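Local coordinates for protein acyl-CoA dehydrogenase FadE3 (Mycobacterium smegmatis, PDB 4IV6) that belongs to the flavin-dependent acyl-CoA dehydrogenase family and binds dihydroflavine-adenine dinucleotide in a tetrameric assembly, at residues B[24-29]-B[41-46]; B[183-188]-B[229-234]; B[198-203]-B[210-215]; B[329-334]-B[358-363]. All blocks are in the same frame, centred on the assembly; numbering follows the deposited sequence. Where two conformers were deposited one is given.

In the fold
The four contacts differ in depth and chemistry. Contact 1, between a helix end with its following turn and helix 41-50, is partly buried and mixes a leucine wedge with one bridging water. Contact 2 is buried but polar, tying strand 184-190 to the loop that leads into helix 234-270. Contact 3, the hairpin of strands 195-200 and 211-216, runs from charged, exposed side chains to the flavin. Contact 4 is buried and apolar, helix on helix. Contacts 3 and 4 lie in different domains, yet both touch the dihydroflavine-adenine dinucleotide and the second subunit. No helix or strand serves two contacts, though strands 184-190 (contact 2) and 195-200 (contact 3) follow each other in the chain.

Contact 1. Residues B[24-29]-B[41-46]; sequences KQVKPV and EELIET
A small, partly buried apolar contact with a polar pair beside it joins the C-terminal end of helix 9-26 and the turn after it to the first turns of helix 41-50, in the N-terminal domain. Leu43 is the wedge. Its chi1 (-64°) sets CG beside the backbone N, and chi2 (177°) then gives each methyl its own partner. CD2 settles on the backbone of the helix end, 3.7 Å from Gln25 O, and also meets Val26 CG2 at 4.2 Å. The other branch, CD1, meets Val29 CG2 tip to tip at 3.9 Å. Val29 is the N-cap residue of helix 30-35, so one leucine touches both the end of one helix and the start of the next. Phe21, a turn or so earlier on helix 9-26, packs against both Leu43 and Thr46, and Val26 also rests on Trp82.

Beside the leucine, Gln25 and Thr46 point their tips at each other but are too far apart to bond directly, Gln25 OE1 standing 3.9 Å from Thr46 OG1. A water bridges them: it donates to Gln25 OE1 over a very short 2.4 Å and is hydrogen-bonded to Thr46 OG1 at 2.6 Å. Gln25 reaches it with a chain that is extended beyond CG, while the Thr46 hydroxyl lies beside its own backbone N. The methyl CG2 of Thr46 lies 4.0 Å from Gln25 OE1. A branched aliphatic side chain set between helix ends, with a water-mediated polar pair beside it, is one join in the all-helical N-terminal domain of the acyl-CoA dehydrogenase fold.

Contact 2. Residues B[183-188]-B[229-234]; sequences GVSILL and DDEGRG
Ser185 OG is the best-held polar atom, gripped by two hydrogen bonds. Gly232 N donates to it at 2.9 Å with an N-H...O angle of 163°, and the hydroxyl of Thr173 is its second partner. The hydroxyl reaches the loop because OG lies beside the backbone N of Ser185 (chi1 -52°); there it also comes within 3.4 Å of Glu231 CA.

The carbonyl of the preceding residue makes the second link. Val184 O accepts from Gly234 N at 3.0 Å, a more bent bond whose donor sits above the carbonyl plane. A CA-H...O contact from Gly232 CA, 3.2 Å from Val184 O, adds to the same oxygen. Both glycines suit their places. Gly232 adopts a positive phi at which a side chain would be jammed against the carbonyl before it, and Gly234 lies so close to the strand that a CB would clash with Val184 O. Beside it the end of Ile186 comes near, its CD1 3.7 Å from Gly234 O.

Glu231 turns its carboxylate to Tyr149 OH, and Asp230 OD2 lies above the plane of the Arg233 guanidinium, toward its rim, a long ion pair of charges alone. The join is therefore made chiefly by buried backbone groups and one serine hydroxyl, while the charged side chains stay at its margin; it anchors the start of helix 234-270 to strand 184-190.

Contact 3. Residues B[198-203]-B[210-215]; sequences SRDLPK and ESCELN. With FDA (dihydroflavine-adenine dinucleotide), chain D.
Strands 198-200 and 211-215 run antiparallel, 172° between their directions and 4.9 Å between their axes, as the two arms of a beta hairpin. Ser198 N donates to Glu213 O at 2.7 Å and Leu201 N to Ser211 O at 2.8 Å, both nearly along the C=O axis; the return bond from Glu213 N to Arg199 O is weak.

Arg199, extended from CG to NE, crosses Glu213 obliquely and brings the edge of its guanidinium to the carboxylate. Arg199 NH2 donates to Glu213 OE2 in a salt bridge whose 2.3 Å, shorter than a normal bond, carries little weight; the planes stand 88° apart. The donor comes from above the carboxylate. Asn215 ND2 donates to Ser198 OG (2.9 Å), which is also hydrogen-bonded to Asp196, and to the anti lone pair of Glu213 OE1, helping fix the carboxylate. Lys203 CD lies 3.6 Å from C7M of the flavin and Ser211 OG 3.6 Å from its C6; Lys203 NZ is held by Val209 O and Tyr206 O, and Ser211 OG by Ser159.

Strand 148-159 pairs with the far edge of strand 211-216, Leu201 rests on its Trp157, and Lys203 packs on Tyr346 of the second subunit.

Contact 4. Residues B[329-334]-B[358-363]; sequences TAMQIA and DAPLMI. With FDA (dihydroflavine-adenine dinucleotide), chain D.
Met331 holds CG anti to its backbone N (chi1 -177°) and then bends at chi2 (70°) and again at chi3, so that its thioether curls across helix 352-364. The contact belongs to the helical C-terminal domain of the acyl-CoA dehydrogenase fold, where helix 316-340 packs against helix 352-364 almost antiparallel; the axes of segments 329-334 and 358-363 cross at -161°, 8.6 Å apart.

Ala359 is the small residue at the closest point. Its CB lies 3.9 Å from Met331 CA and 4.3 Å from Ala334 CB, which lets the backbones come near. Around this point Met331 does most of the touching: its chain crosses Pro360 obliquely, SD 3.8 Å from Pro360 CG, and its CB meets Ile363 CD1 at 3.7 Å, the two chains running at about a right angle. Every touching side chain is apolar. Pro360 lacks an N-H, and the helix is kinked there.

The second subunit is close by, with its Leu335 against Met331 and its Phe356 against Pro360, while Met362 touches Val249 and Val256 of helix 234-270. Leu361 leaves the interface for the cofactor, placing CD2 3.5 Å from the C7M methyl of the dihydroflavine-adenine dinucleotide.

Contact 1. Residues B[24-29]-B[41-46]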
# COMPACT_ATOMS: atom_id res chain seq x y z
N LYS B 24 14.43 18.84 27.52
CA LYS B 24 15.45 18.96 28.59
C LYS B 24 15.39 17.85 29.64
O LYS B 24 16.42 17.43 30.17
CB LYS B 24 15.31 20.29 29.31
CG LYS B 24 15.28 21.53 28.41
CD LYS B 24 16.57 21.73 27.65
CE LYS B 24 16.48 22.95 26.72
NZ LYS B 24 16.30 24.24 27.46
N GLN B 25 14.19 17.35 29.92
CA GLN B 25 14.03 16.37 31.00
C GLN B 25 13.74 14.97 30.51
O GLN B 25 14.29 14.02 31.04
CB GLN B 25 12.97 16.85 32.00
CG GLN B 25 13.15 18.32 32.37
CD GLN B 25 12.32 18.77 33.55
OE1 GLN B 25 12.23 18.10 34.56
NE2 GLN B 25 11.73 19.95 33.44
N VAL B 26 12.90 14.81 29.50
CA VAL B 26 12.54 13.46 29.06
C VAL B 26 13.62 12.80 28.22
O VAL B 26 14.11 11.70 28.55
CB VAL B 26 11.22 13.45 28.26
CG1 VAL B 26 10.89 12.04 27.79
CG2 VAL B 26 10.10 14.00 29.12
N LYS B 27 14.02 13.45 27.15
CA LYS B 27 14.95 12.84 26.19
C LYS B 27 16.28 12.35 26.73
O LYS B 27 16.79 11.34 26.28
CB LYS B 27 15.19 13.78 25.03
CG LYS B 27 13.98 13.87 24.12
CD LYS B 27 14.32 14.71 22.92
CE LYS B 27 13.25 14.60 21.88
NZ LYS B 27 13.76 15.35 20.72
N PRO B 28 16.86 13.05 27.70
CA PRO B 28 18.12 12.55 28.24
C PRO B 28 18.02 11.30 29.12
O PRO B 28 19.06 10.71 29.43
CB PRO B 28 18.62 13.72 29.09
CG PRO B 28 17.93 14.92 28.52
CD PRO B 28 16.58 14.42 28.15
N VAL B 29 16.82 10.89 29.54
CA VAL B 29 16.71 9.73 30.43
C VAL B 29 15.85 8.62 29.87
O VAL B 29 15.80 7.52 30.43
CB VAL B 29 16.16 10.12 31.83
CG1 VAL B 29 17.13 11.06 32.55
CG2 VAL B 29 14.78 10.74 31.73
N GLU B 41 8.88 7.99 37.73
CA GLU B 41 8.23 8.70 38.81
C GLU B 41 8.56 10.19 38.82
O GLU B 41 7.67 11.01 38.98
CB GLU B 41 8.57 8.04 40.14
CG GLU B 41 7.82 8.67 41.29
CD GLU B 41 8.13 8.06 42.62
OE1 GLU B 41 9.20 7.43 42.79
OE2 GLU B 41 7.29 8.24 43.50
N GLU B 42 9.81 10.55 38.59
CA GLU B 42 10.23 11.95 38.57
C GLU B 42 9.59 12.72 37.41
O GLU B 42 9.08 13.82 37.60
CB GLU B 42 11.76 12.05 38.49
N LEU B 43 9.61 12.14 36.21
CA LEU B 43 8.99 12.77 35.05
C LEU B 43 7.48 12.97 35.28
O LEU B 43 6.94 14.04 34.99
CB LEU B 43 9.25 11.93 33.78
CG LEU B 43 10.73 11.83 33.37
CD1 LEU B 43 10.88 10.93 32.15
CD2 LEU B 43 11.33 13.20 33.09
N ILE B 44 6.80 11.97 35.82
CA ILE B 44 5.37 12.06 36.02
C ILE B 44 5.04 13.13 37.08
O ILE B 44 4.08 13.88 36.94
CB ILE B 44 4.76 10.67 36.35
CG1 ILE B 44 4.71 9.84 35.06
CG2 ILE B 44 3.36 10.81 36.90
CD1 ILE B 44 4.20 8.43 35.24
N GLU B 45 5.88 13.23 38.10
CA GLU B 45 5.70 14.25 39.13
C GLU B 45 5.83 15.66 38.54
O GLU B 45 5.03 16.52 38.85
CB GLU B 45 6.70 14.01 40.26
CG GLU B 45 6.37 14.72 41.55
CD GLU B 45 5.05 14.26 42.19
OE1 GLU B 45 4.59 13.10 42.03
OE2 GLU B 45 4.48 15.11 42.87
N THR B 46 6.79 15.86 37.66
CA THR B 46 6.92 17.13 36.96
C THR B 46 5.68 17.38 36.11
O THR B 46 5.19 18.49 36.02
CB THR B 46 8.20 17.17 36.09
OG1 THR B 46 9.35 16.99 36.94
CG2 THR B 46 8.31 18.49 35.33
O HOH W 1 11.31 16.03 35.48

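Contact 2. Residues B[183-188]-B[229-234]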
# COMPACT_ATOMS: atom_id res chain seq x y z
N GLY B 183 -28.21 -3.24 30.42
CA GLY B 183 -27.71 -3.77 31.68
C GLY B 183 -26.30 -3.33 32.08
O GLY B 183 -25.77 -3.79 33.10
N VAL B 184 -25.69 -2.45 31.30
CA VAL B 184 -24.28 -2.05 31.49
C VAL B 184 -24.16 -0.64 32.01
O VAL B 184 -24.77 0.28 31.44
CB VAL B 184 -23.49 -2.20 30.17
CG1 VAL B 184 -22.08 -1.65 30.31
CG2 VAL B 184 -23.39 -3.68 29.80
N SER B 185 -23.37 -0.46 33.07
CA SER B 185 -23.18 0.82 33.72
C SER B 185 -21.71 1.04 33.96
O SER B 185 -20.89 0.15 33.76
CB SER B 185 -23.92 0.85 35.07
OG SER B 185 -25.28 0.48 34.90
N ILE B 186 -21.38 2.24 34.41
CA ILE B 186 -20.03 2.56 34.81
C ILE B 186 -20.03 2.93 36.29
O ILE B 186 -20.86 3.73 36.73
CB ILE B 186 -19.47 3.70 33.98
CG1 ILE B 186 -19.28 3.24 32.51
CG2 ILE B 186 -18.15 4.19 34.57
CD1 ILE B 186 -18.93 4.38 31.57
N LEU B 187 -19.14 2.31 37.06
CA LEU B 187 -19.00 2.59 38.47
C LEU B 187 -17.62 3.17 38.71
O LEU B 187 -16.64 2.73 38.09
CB LEU B 187 -19.17 1.32 39.33
CG LEU B 187 -20.43 0.45 39.22
CD1 LEU B 187 -20.43 -0.62 40.31
CD2 LEU B 187 -21.71 1.24 39.29
N LEU B 188 -17.54 4.16 39.60
CA LEU B 188 -16.28 4.76 39.99
C LEU B 188 -15.79 4.00 41.21
O LEU B 188 -16.28 4.19 42.28
CB LEU B 188 -16.48 6.24 40.33
CG LEU B 188 -17.19 7.05 39.23
CD1 LEU B 188 -17.49 8.45 39.70
CD2 LEU B 188 -16.32 7.08 38.01
N ASP B 229 -27.17 9.14 37.65
CA ASP B 229 -28.30 8.75 38.50
C ASP B 229 -28.92 7.42 38.13
O ASP B 229 -29.56 6.82 38.97
CB ASP B 229 -29.40 9.82 38.46
CG ASP B 229 -28.94 11.15 39.00
OD1 ASP B 229 -28.11 11.19 39.91
OD2 ASP B 229 -29.42 12.16 38.48
N ASP B 230 -28.75 6.96 36.88
CA ASP B 230 -29.46 5.78 36.38
C ASP B 230 -28.49 4.72 35.87
O ASP B 230 -27.51 5.04 35.20
CB ASP B 230 -30.37 6.15 35.21
CG ASP B 230 -31.34 7.26 35.55
OD1 ASP B 230 -32.28 7.02 36.32
OD2 ASP B 230 -31.12 8.37 35.04
N GLU B 231 -28.78 3.47 36.22
CA GLU B 231 -28.08 2.31 35.66
C GLU B 231 -28.44 2.13 34.20
O GLU B 231 -29.51 2.57 33.76
CB GLU B 231 -28.47 1.04 36.42
CG GLU B 231 -28.05 1.08 37.88
CD GLU B 231 -28.48 -0.15 38.64
OE1 GLU B 231 -29.29 -0.92 38.07
OE2 GLU B 231 -28.01 -0.34 39.79
N GLY B 232 -27.55 1.49 33.45
CA GLY B 232 -27.84 1.12 32.09
C GLY B 232 -27.47 2.11 31.00
O GLY B 232 -27.96 1.97 29.86
N ARG B 233 -26.62 3.09 31.32
CA ARG B 233 -26.19 4.10 30.36
C ARG B 233 -24.71 4.06 30.04
O ARG B 233 -24.15 4.99 29.39
CB ARG B 233 -26.53 5.47 30.89
CG ARG B 233 -28.01 5.60 31.19
CD ARG B 233 -28.42 7.03 31.32
NE ARG B 233 -29.87 7.08 31.45
CZ ARG B 233 -30.61 8.16 31.26
NH1 ARG B 233 -30.05 9.32 30.93
NH2 ARG B 233 -31.92 8.07 31.40
N GLY B 234 -24.07 2.99 30.49
CA GLY B 234 -22.65 2.82 30.33
C GLY B 234 -22.13 2.97 28.92
O GLY B 234 -21.16 3.67 28.71

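Contact 3. Residues B[198-203]-B[210-215]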
# COMPACT_ATOMS: atom_id res chain seq x y z
N SER B 198 -3.42 -7.32 39.70
CA SER B 198 -2.95 -8.69 39.87
C SER B 198 -1.57 -8.89 39.32
O SER B 198 -0.78 -9.65 39.93
CB SER B 198 -3.93 -9.74 39.26
OG SER B 198 -5.28 -9.56 39.72
N ARG B 199 -1.24 -8.27 38.19
CA ARG B 199 0.17 -8.32 37.69
C ARG B 199 0.39 -7.35 36.52
O ARG B 199 -0.58 -6.98 35.87
CB ARG B 199 0.53 -9.73 37.21
CG ARG B 199 -0.12 -10.12 35.89
CD ARG B 199 -0.03 -11.61 35.64
NE ARG B 199 -0.91 -12.01 34.56
CZ ARG B 199 -2.23 -12.13 34.67
NH1 ARG B 199 -2.85 -11.86 35.82
NH2 ARG B 199 -2.94 -12.50 33.61
N ASP B 200 1.63 -6.89 36.34
CA ASP B 200 2.03 -6.05 35.20
C ASP B 200 2.26 -6.93 33.98
O ASP B 200 3.04 -7.85 34.06
CB ASP B 200 3.33 -5.32 35.48
CG ASP B 200 3.18 -4.26 36.55
OD1 ASP B 200 2.05 -4.08 37.07
OD2 ASP B 200 4.19 -3.59 36.87
N LEU B 201 1.60 -6.63 32.87
CA LEU B 201 1.67 -7.50 31.72
C LEU B 201 2.88 -7.12 30.86
O LEU B 201 3.05 -5.97 30.53
CB LEU B 201 0.35 -7.42 30.96
CG LEU B 201 -0.88 -7.76 31.82
CD1 LEU B 201 -2.17 -7.46 31.09
CD2 LEU B 201 -0.89 -9.21 32.29
N PRO B 202 3.75 -8.07 30.51
CA PRO B 202 4.91 -7.68 29.71
C PRO B 202 4.56 -7.37 28.24
O PRO B 202 3.78 -8.10 27.60
CB PRO B 202 5.86 -8.86 29.84
CG PRO B 202 4.99 -10.00 30.16
CD PRO B 202 3.88 -9.45 31.01
N LYS B 203 5.13 -6.27 27.75
CA LYS B 203 4.67 -5.59 26.52
C LYS B 203 5.83 -5.33 25.55
O LYS B 203 6.96 -5.14 25.96
CB LYS B 203 4.12 -4.20 26.86
CG LYS B 203 2.95 -4.15 27.75
CD LYS B 203 2.44 -2.74 27.94
CE LYS B 203 3.14 -2.04 29.10
NZ LYS B 203 2.38 -0.80 29.40
N GLU B 210 2.54 0.77 33.61
CA GLU B 210 2.04 -0.58 33.84
C GLU B 210 0.67 -0.76 33.16
O GLU B 210 -0.10 0.18 33.11
CB GLU B 210 1.98 -0.90 35.33
CG GLU B 210 0.81 -0.33 36.14
CD GLU B 210 0.90 1.16 36.48
OE1 GLU B 210 1.82 1.86 36.00
OE2 GLU B 210 0.04 1.63 37.25
N SER B 211 0.43 -1.95 32.61
CA SER B 211 -0.90 -2.41 32.23
C SER B 211 -1.15 -3.71 32.94
O SER B 211 -0.28 -4.59 32.94
CB SER B 211 -1.01 -2.59 30.73
OG SER B 211 -0.92 -1.30 30.11
N CYS B 212 -2.32 -3.83 33.55
CA CYS B 212 -2.58 -4.89 34.51
C CYS B 212 -3.86 -5.70 34.32
O CYS B 212 -4.85 -5.20 33.76
CB CYS B 212 -2.65 -4.27 35.91
SG CYS B 212 -1.18 -3.32 36.37
N GLU B 213 -3.81 -6.92 34.82
CA GLU B 213 -5.01 -7.69 35.08
C GLU B 213 -5.60 -7.32 36.43
O GLU B 213 -4.88 -7.19 37.42
CB GLU B 213 -4.74 -9.19 35.04
CG GLU B 213 -6.02 -10.01 35.06
CD GLU B 213 -5.74 -11.51 35.02
OE1 GLU B 213 -5.99 -12.24 36.00
OE2 GLU B 213 -5.18 -11.93 34.00
N LEU B 214 -6.91 -7.11 36.44
CA LEU B 214 -7.70 -6.82 37.62
C LEU B 214 -8.66 -7.98 37.92
O LEU B 214 -9.36 -8.46 37.04
CB LEU B 214 -8.57 -5.60 37.41
CG LEU B 214 -7.97 -4.34 36.78
CD1 LEU B 214 -9.03 -3.25 36.81
CD2 LEU B 214 -6.70 -3.90 37.47
N ASN B 215 -8.75 -8.34 39.20
CA ASN B 215 -9.66 -9.38 39.65
C ASN B 215 -10.49 -8.88 40.81
O ASN B 215 -9.93 -8.41 41.78
CB ASN B 215 -8.85 -10.62 40.02
CG ASN B 215 -8.43 -11.39 38.80
OD1 ASN B 215 -9.25 -12.08 38.20
ND2 ASN B 215 -7.18 -11.27 38.42
PA FDA D . -10.36 -8.94 20.14
O1A FDA D . -11.66 -8.19 20.36
O2A FDA D . -10.18 -10.33 20.68
O5B FDA D . -10.07 -8.95 18.56
C5B FDA D . -9.02 -9.74 17.96
C4B FDA D . -8.97 -9.44 16.45
O4B FDA D . -10.26 -9.62 15.84
C3B FDA D . -8.60 -8.00 16.17
O3B FDA D . -7.95 -7.92 14.89
C2B FDA D . -9.96 -7.33 16.14
O2B FDA D . -10.00 -6.09 15.43
C1B FDA D . -10.75 -8.37 15.39
N9A FDA D . -12.22 -8.27 15.62
C8A FDA D . -12.86 -8.59 16.76
N7A FDA D . -14.19 -8.44 16.61
C5A FDA D . -14.40 -8.00 15.35
C6A FDA D . -15.54 -7.63 14.54
N6A FDA D . -16.77 -7.69 15.06
N1A FDA D . -15.37 -7.21 13.26
C2A FDA D . -14.14 -7.17 12.72
N3A FDA D . -13.02 -7.49 13.41
C4A FDA D . -13.10 -7.92 14.69
N1 FDA D . -8.37 -1.48 27.73
C2 FDA D . -8.93 -0.83 28.74
O2 FDA D . -10.12 -1.07 29.03
N3 FDA D . -8.26 0.08 29.47
C4 FDA D . -6.98 0.40 29.26
O4 FDA D . -6.39 1.24 29.98
C4X FDA D . -6.30 -0.25 28.13
N5 FDA D . -5.00 -0.04 27.82
C5X FDA D . -4.32 -0.96 27.09
C6 FDA D . -2.92 -1.01 27.10
C7 FDA D . -2.22 -1.92 26.31
C7M FDA D . -0.72 -1.99 26.36
C8 FDA D . -2.93 -2.81 25.48
C8M FDA D . -2.27 -3.83 24.59
C9 FDA D . -4.32 -2.76 25.47
C9A FDA D . -5.02 -1.86 26.28
N10 FDA D . -6.43 -1.87 26.28
C10 FDA D . -7.08 -1.26 27.38
C1' FDA D . -7.09 -3.06 25.72
C2' FDA D . -7.46 -2.74 24.29
O2' FDA D . -8.49 -1.75 24.24
C3' FDA D . -7.92 -4.04 23.61
O3' FDA D . -6.75 -4.80 23.32
C4' FDA D . -8.69 -3.81 22.34
O4' FDA D . -10.03 -3.48 22.75
C5' FDA D . -8.77 -5.09 21.48
O5' FDA D . -9.21 -6.15 22.30
P FDA D . -8.80 -7.67 22.14
O1P FDA D . -9.72 -8.38 23.12
O2P FDA D . -7.33 -7.81 22.30
O3P FDA D . -9.18 -7.97 20.60
O HOH W 2 2.84 -3.52 32.50

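Contact 4. Residues B[329-334]-B[358-363]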
# COMPACT_ATOMS: atom_id res chain seq x y z
N THR B 329 -0.73 5.95 9.97
CA THR B 329 0.35 6.81 9.51
C THR B 329 1.59 6.68 10.40
O THR B 329 2.70 6.56 9.88
CB THR B 329 -0.09 8.28 9.43
OG1 THR B 329 -1.05 8.42 8.38
CG2 THR B 329 1.07 9.20 9.09
N ALA B 330 1.42 6.70 11.72
CA ALA B 330 2.59 6.59 12.61
C ALA B 330 3.35 5.28 12.42
O ALA B 330 4.57 5.27 12.45
CB ALA B 330 2.20 6.80 14.08
N MET B 331 2.63 4.18 12.23
CA MET B 331 3.26 2.87 11.97
C MET B 331 4.05 2.90 10.67
O MET B 331 5.19 2.41 10.62
CB MET B 331 2.19 1.78 11.92
CG MET B 331 2.71 0.38 11.73
SD MET B 331 3.59 -0.27 13.17
CE MET B 331 5.32 0.06 12.88
N GLN B 332 3.48 3.49 9.62
CA GLN B 332 4.18 3.60 8.32
C GLN B 332 5.45 4.45 8.45
O GLN B 332 6.54 4.06 7.97
CB GLN B 332 3.26 4.22 7.29
CG GLN B 332 2.09 3.30 6.93
CD GLN B 332 0.94 3.99 6.20
OE1 GLN B 332 1.03 5.13 5.74
NE2 GLN B 332 -0.17 3.29 6.12
N ILE B 333 5.32 5.60 9.12
CA ILE B 333 6.44 6.49 9.30
C ILE B 333 7.51 5.84 10.18
O ILE B 333 8.73 6.00 9.90
CB ILE B 333 5.98 7.86 9.83
CG1 ILE B 333 5.19 8.58 8.73
CG2 ILE B 333 7.16 8.71 10.29
CD1 ILE B 333 4.56 9.89 9.20
N ALA B 334 7.09 5.11 11.23
CA ALA B 334 8.07 4.48 12.12
C ALA B 334 8.93 3.47 11.36
O ALA B 334 10.13 3.47 11.49
CB ALA B 334 7.40 3.83 13.31
N ASP B 358 6.59 1.15 19.65
CA ASP B 358 5.49 1.87 20.30
C ASP B 358 4.26 2.05 19.38
O ASP B 358 3.13 2.02 19.84
CB ASP B 358 5.95 3.22 20.81
CG ASP B 358 6.73 3.12 22.13
OD1 ASP B 358 6.74 2.03 22.75
OD2 ASP B 358 7.31 4.14 22.53
N ALA B 359 4.50 2.20 18.09
CA ALA B 359 3.44 2.55 17.14
C ALA B 359 2.26 1.56 17.06
O ALA B 359 1.11 1.99 17.02
CB ALA B 359 4.04 2.81 15.75
N PRO B 360 2.53 0.25 17.09
CA PRO B 360 1.43 -0.70 17.06
C PRO B 360 0.45 -0.60 18.23
O PRO B 360 -0.73 -0.99 18.07
CB PRO B 360 2.13 -2.06 17.04
CG PRO B 360 3.51 -1.79 16.61
CD PRO B 360 3.83 -0.43 17.09
N LEU B 361 0.88 -0.02 19.34
CA LEU B 361 -0.02 0.14 20.49
C LEU B 361 -1.28 0.90 20.11
O LEU B 361 -2.38 0.48 20.49
CB LEU B 361 0.68 0.87 21.64
CG LEU B 361 -0.06 1.03 22.98
CD1 LEU B 361 -0.85 2.32 23.05
CD2 LEU B 361 -0.96 -0.15 23.35
N MET B 362 -1.15 1.99 19.36
CA MET B 362 -2.29 2.83 18.99
C MET B 362 -3.19 2.17 17.95
O MET B 362 -4.31 2.60 17.74
CB MET B 362 -1.81 4.19 18.47
CG MET B 362 -1.29 5.11 19.58
SD MET B 362 0.36 4.69 20.17
CE MET B 362 1.37 5.57 18.95
N ILE B 363 -2.68 1.14 17.30
CA ILE B 363 -3.43 0.37 16.32
C ILE B 363 -4.27 -0.76 16.95
O ILE B 363 -5.46 -0.90 16.61
CB ILE B 363 -2.45 -0.22 15.28
CG1 ILE B 363 -2.00 0.89 14.34
CG2 ILE B 363 -3.05 -1.34 14.48
CD1 ILE B 363 -0.92 0.45 13.37
PA FDA D . -10.36 -8.94 20.14
O1A FDA D . -11.66 -8.19 20.36
O2A FDA D . -10.18 -10.33 20.68
O5B FDA D . -10.07 -8.95 18.56
C5B FDA D . -9.02 -9.74 17.96
C4B FDA D . -8.97 -9.44 16.45
O4B FDA D . -10.26 -9.62 15.84
C3B FDA D . -8.60 -8.00 16.17
O3B FDA D . -7.95 -7.92 14.89
C2B FDA D . -9.96 -7.33 16.14
O2B FDA D . -10.00 -6.09 15.43
C1B FDA D . -10.75 -8.37 15.39
N9A FDA D . -12.22 -8.27 15.62
C8A FDA D . -12.86 -8.59 16.76
N7A FDA D . -14.19 -8.44 16.61
C5A FDA D . -14.40 -8.00 15.35
C6A FDA D . -15.54 -7.63 14.54
N6A FDA D . -16.77 -7.69 15.06
N1A FDA D . -15.37 -7.21 13.26
C2A FDA D . -14.14 -7.17 12.72
N3A FDA D . -13.02 -7.49 13.41
C4A FDA D . -13.10 -7.92 14.69
N1 FDA D . -8.37 -1.48 27.73
C2 FDA D . -8.93 -0.83 28.74
O2 FDA D . -10.12 -1.07 29.03
N3 FDA D . -8.26 0.08 29.47
C4 FDA D . -6.98 0.40 29.26
O4 FDA D . -6.39 1.24 29.98
C4X FDA D . -6.30 -0.25 28.13
N5 FDA D . -5.00 -0.04 27.82
C5X FDA D . -4.32 -0.96 27.09
C6 FDA D . -2.92 -1.01 27.10
C7 FDA D . -2.22 -1.92 26.31
C7M FDA D . -0.72 -1.99 26.36
C8 FDA D . -2.93 -2.81 25.48
C8M FDA D . -2.27 -3.83 24.59
C9 FDA D . -4.32 -2.76 25.47
C9A FDA D . -5.02 -1.86 26.28
N10 FDA D . -6.43 -1.87 26.28
C10 FDA D . -7.08 -1.26 27.38
C1' FDA D . -7.09 -3.06 25.72
C2' FDA D . -7.46 -2.74 24.29
O2' FDA D . -8.49 -1.75 24.24
C3' FDA D . -7.92 -4.04 23.61
O3' FDA D . -6.75 -4.80 23.32
C4' FDA D . -8.69 -3.81 22.34
O4' FDA D . -10.03 -3.48 22.75
C5' FDA D . -8.77 -5.09 21.48
O5' FDA D . -9.21 -6.15 22.30
P FDA D . -8.80 -7.67 22.14
O1P FDA D . -9.72 -8.38 23.12
O2P FDA D . -7.33 -7.81 22.30
O3P FDA D . -9.18 -7.97 20.60